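Local coordinates for purine phosphoribosyltransferase (Pyrococcus horikoshii, PDB 1VDM) that transfers a phosphoribosyl group from phosphoribosyl pyrophosphate to a purine base, the reaction type of nucleotide salvage, at the interface of chains A and B and the interface of chains A and C. Residues are numbered along the deposited sequence; one frame, centred on the assembly and turned at random. Chains: chain A/B/C, purine phosphoribosyltransferase.

Contact 1: the interface of chains A and B. Residues chain A 45-46, 50; chain B 35, 144-145.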
# COMPACT_ATOMS: atom_id res chain seq x y z
N SER A 45 15.82 24.25 -13.63
CA SER A 45 14.71 25.10 -13.22
C SER A 45 14.27 24.66 -11.82
O SER A 45 13.99 25.50 -10.96
CB SER A 45 13.54 24.97 -14.19
OG SER A 45 12.48 25.84 -13.82
N HIS A 46 14.23 23.35 -11.59
CA HIS A 46 13.83 22.82 -10.28
C HIS A 46 14.90 23.05 -9.21
O HIS A 46 14.61 23.65 -8.17
CB HIS A 46 13.52 21.32 -10.37
CG HIS A 46 12.22 21.00 -11.05
ND1 HIS A 46 11.04 21.66 -10.75
CD2 HIS A 46 11.91 20.10 -12.01
CE1 HIS A 46 10.07 21.17 -11.50
NE2 HIS A 46 10.57 20.23 -12.27
N ASP A 50 12.95 26.72 -8.61
CA ASP A 50 11.88 26.97 -9.57
C ASP A 50 11.93 28.30 -10.30
O ASP A 50 10.93 29.02 -10.33
CB ASP A 50 10.51 26.84 -8.89
CG ASP A 50 10.17 25.42 -8.49
OD1 ASP A 50 9.03 25.19 -8.04
OD2 ASP A 50 11.05 24.53 -8.62
N ARG B 35 6.43 22.00 -16.81
CA ARG B 35 7.75 21.50 -17.19
C ARG B 35 7.79 19.97 -17.19
O ARG B 35 8.64 19.34 -17.80
CB ARG B 35 8.77 22.05 -16.17
CG ARG B 35 8.78 23.58 -16.13
CD ARG B 35 9.44 24.12 -14.85
NE ARG B 35 8.52 24.01 -13.72
CZ ARG B 35 9.06 23.94 -12.49
NH1 ARG B 35 10.37 23.99 -12.34
NH2 ARG B 35 8.27 23.85 -11.42
N TRP B 144 13.14 14.25 -12.88
CA TRP B 144 13.57 15.62 -13.09
C TRP B 144 13.23 16.57 -11.96
O TRP B 144 13.66 17.72 -11.95
CB TRP B 144 13.03 16.15 -14.43
CG TRP B 144 11.61 15.82 -14.68
CD1 TRP B 144 10.52 16.57 -14.37
CD2 TRP B 144 11.12 14.62 -15.29
NE1 TRP B 144 9.37 15.92 -14.75
CE2 TRP B 144 9.71 14.72 -15.31
CE3 TRP B 144 11.73 13.48 -15.82
CZ2 TRP B 144 8.90 13.71 -15.84
CZ3 TRP B 144 10.92 12.47 -16.34
CH2 TRP B 144 9.52 12.60 -16.35
N GLU B 145 12.47 16.08 -10.99
CA GLU B 145 12.09 16.89 -9.83
C GLU B 145 13.09 16.66 -8.71
O GLU B 145 13.84 15.68 -8.71
CB GLU B 145 10.68 16.50 -9.35
CG GLU B 145 9.56 17.20 -10.10
CD GLU B 145 8.22 16.50 -9.97
OE1 GLU B 145 7.22 17.03 -10.49
OE2 GLU B 145 8.16 15.40 -9.38

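Contact 2: the interface of chains A and C. Residues chain A 16, 20, 23, 47; chain C 20, 23.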
# COMPACT_ATOMS: atom_id res chain seq x y z
N PHE A 16 24.17 18.75 -11.15
CA PHE A 16 24.31 19.25 -9.79
C PHE A 16 25.54 20.14 -9.68
O PHE A 16 25.55 21.12 -8.93
CB PHE A 16 24.37 18.09 -8.79
CG PHE A 16 23.01 17.52 -8.45
CD1 PHE A 16 22.74 16.16 -8.60
CD2 PHE A 16 21.99 18.36 -7.98
CE1 PHE A 16 21.47 15.64 -8.29
CE2 PHE A 16 20.72 17.85 -7.66
CZ PHE A 16 20.46 16.49 -7.82
N GLU A 20 25.70 24.44 -8.59
CA GLU A 20 26.52 25.13 -7.60
C GLU A 20 27.20 26.37 -8.17
O GLU A 20 27.24 27.41 -7.51
CB GLU A 20 27.56 24.18 -7.01
CG GLU A 20 27.11 23.58 -5.68
CD GLU A 20 26.78 24.65 -4.63
OE1 GLU A 20 27.72 25.32 -4.13
OE2 GLU A 20 25.59 24.84 -4.31
N ARG A 23 24.47 29.12 -8.82
CA ARG A 23 23.91 29.82 -7.67
C ARG A 23 24.63 31.15 -7.49
O ARG A 23 24.02 32.16 -7.16
CB ARG A 23 24.01 28.96 -6.41
CG ARG A 23 22.81 28.05 -6.22
CD ARG A 23 23.16 26.78 -5.47
NE ARG A 23 22.03 25.85 -5.49
CZ ARG A 23 22.15 24.53 -5.45
NH1 ARG A 23 23.35 23.96 -5.38
NH2 ARG A 23 21.07 23.76 -5.49
N ILE A 47 16.12 22.59 -9.47
CA ILE A 47 17.22 22.74 -8.53
C ILE A 47 17.50 24.18 -8.12
O ILE A 47 17.88 24.44 -6.97
CB ILE A 47 18.53 22.19 -9.10
CG1 ILE A 47 18.39 20.70 -9.37
CG2 ILE A 47 19.66 22.43 -8.12
CD1 ILE A 47 19.62 20.09 -9.99
N GLU C 20 21.84 19.85 -0.05
CA GLU C 20 21.33 21.17 -0.39
C GLU C 20 20.75 21.87 0.83
O GLU C 20 20.93 23.08 1.01
CB GLU C 20 20.25 21.06 -1.47
CG GLU C 20 20.48 21.94 -2.69
CD GLU C 20 21.72 21.52 -3.50
OE1 GLU C 20 22.85 21.64 -2.97
OE2 GLU C 20 21.56 21.07 -4.67
N ARG C 23 23.43 22.83 3.65
CA ARG C 23 24.31 23.95 3.35
C ARG C 23 24.00 25.13 4.25
O ARG C 23 24.91 25.81 4.73
CB ARG C 23 24.16 24.38 1.89
CG ARG C 23 24.80 23.44 0.89
CD ARG C 23 26.18 23.92 0.46
NE ARG C 23 26.80 23.04 -0.54
CZ ARG C 23 26.21 22.66 -1.67
NH1 ARG C 23 24.98 23.08 -1.96
NH2 ARG C 23 26.85 21.87 -2.52

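Contact 1: the interface of chains A and B
The imidazole of A:His46 is sandwiched between two stretches of chain B, with CA and CG of B:Glu145 over one face, the guanidinium of B:Arg35 over the ND1–CE1 rim of the other, and the carbonyl of B:Trp144 at the CD2 edge. The apolar part is thin: CD2 of the ring lies 3.9 Å from CA of B:Glu145, and the CG methylene of that residue lies over NE2. The backbone carbonyl oxygen of B:Trp144 approaches the CD2 edge more closely than packing normally allows, a closeness not to be leaned on, while its indole turns away. With CG anti to the carbonyl carbon (chi1 -74°), the imidazole leaves its helix and meets the B:Arg35 side chain tip to tip. The guanidinium plane is tilted 51° against the ring. NH1 comes within 2.9 Å of ND1 of A:His46, but it stands well above the ring plane, so any hydrogen bond there is poorly directed, and the neighbouring carbon contacts are too short to be trusted. In the ring plane itself, the carboxylate oxygen OD2 of A:Asp50 sits beside ND1. Farther out, the same NH1 makes a weak hydrogen bond of 3.2 Å to the hydroxyl OG of A:Ser45, which chi1 of -178° turns anti to the backbone N. A long salt bridge, 3.7 Å from NH2 of B:Arg35 to OD1 of A:Asp50, completes the rim. A:Ser45 and A:His46 belong to the end of helix 38-47, and A:Asp50 to the loop before strand 53-59. B:Arg35 follows a cis peptide in the loop after the strand equivalent to 29-33, where type I phosphoribosyltransferases bind pyrophosphate, so this part of the two-fold interface probably borders the active site.

Contact 2: the interface of chains A and C
A:Glu20 and A:Arg23, one turn apart with helical backbone angles in helix 8-25, face C:Glu20 and C:Arg23, the latter where chain C's helix 8-22 passes into a 3-10 turn. The four side chains form a cluster of alternating charge. A:Arg23 runs extended from CG to NE, bringing its NH2 2.9 Å from OE2 of C:Glu20. This hydrogen bond is fairly straight, 156° at the hydrogen, and lies near the guanidinium plane, yet it meets the oxygen from above the carboxylate. NH1 of A:Arg23 turns back along its own helix to the anti lone pair of A:Glu20 OE2, at 2.6 Å. That oxygen also takes a salt bridge of 3.0 Å from NH1 of C:Arg23, whose N-H points away from it; the carboxylate of A:Glu20 lies against one face of this second guanidinium. C:Arg23, bent at chi2 (-98°), gives NH1 to OE1 of C:Glu20 as well, at 2.8 Å. C:Glu20 thus divides its two oxygens between the arginines, and an alanine here would probably leave A:Arg23 without its mate across the interface and let the C:Arg23 guanidinium swing. Both carboxylates come near each other, 4.4 Å from OE2 of A:Glu20 to OE1 of C:Glu20, a repulsion that the guanidiniums are likely to offset. The site joins two subunits of the deposited twelve-chain assembly by charge; whether that assembly forms in solution the structure alone does not show.

Contacts 1 and 2 lie about 13 Å apart, measured between the centres of their C-alpha atoms, and chain A takes part in both. Helix 38-47 connects them: its last residues include A:Ser45 and A:His46 in contact 1, while A:Ile47 just brushes the edge of contact 2, which otherwise draws on helix 8-25. One subunit therefore meets two different neighbours through adjoining surfaces, each across its own two-fold axis. Combining the two pairings offers a way to build the larger deposited assembly; whether the two contacts influence each other the structure alone does not show.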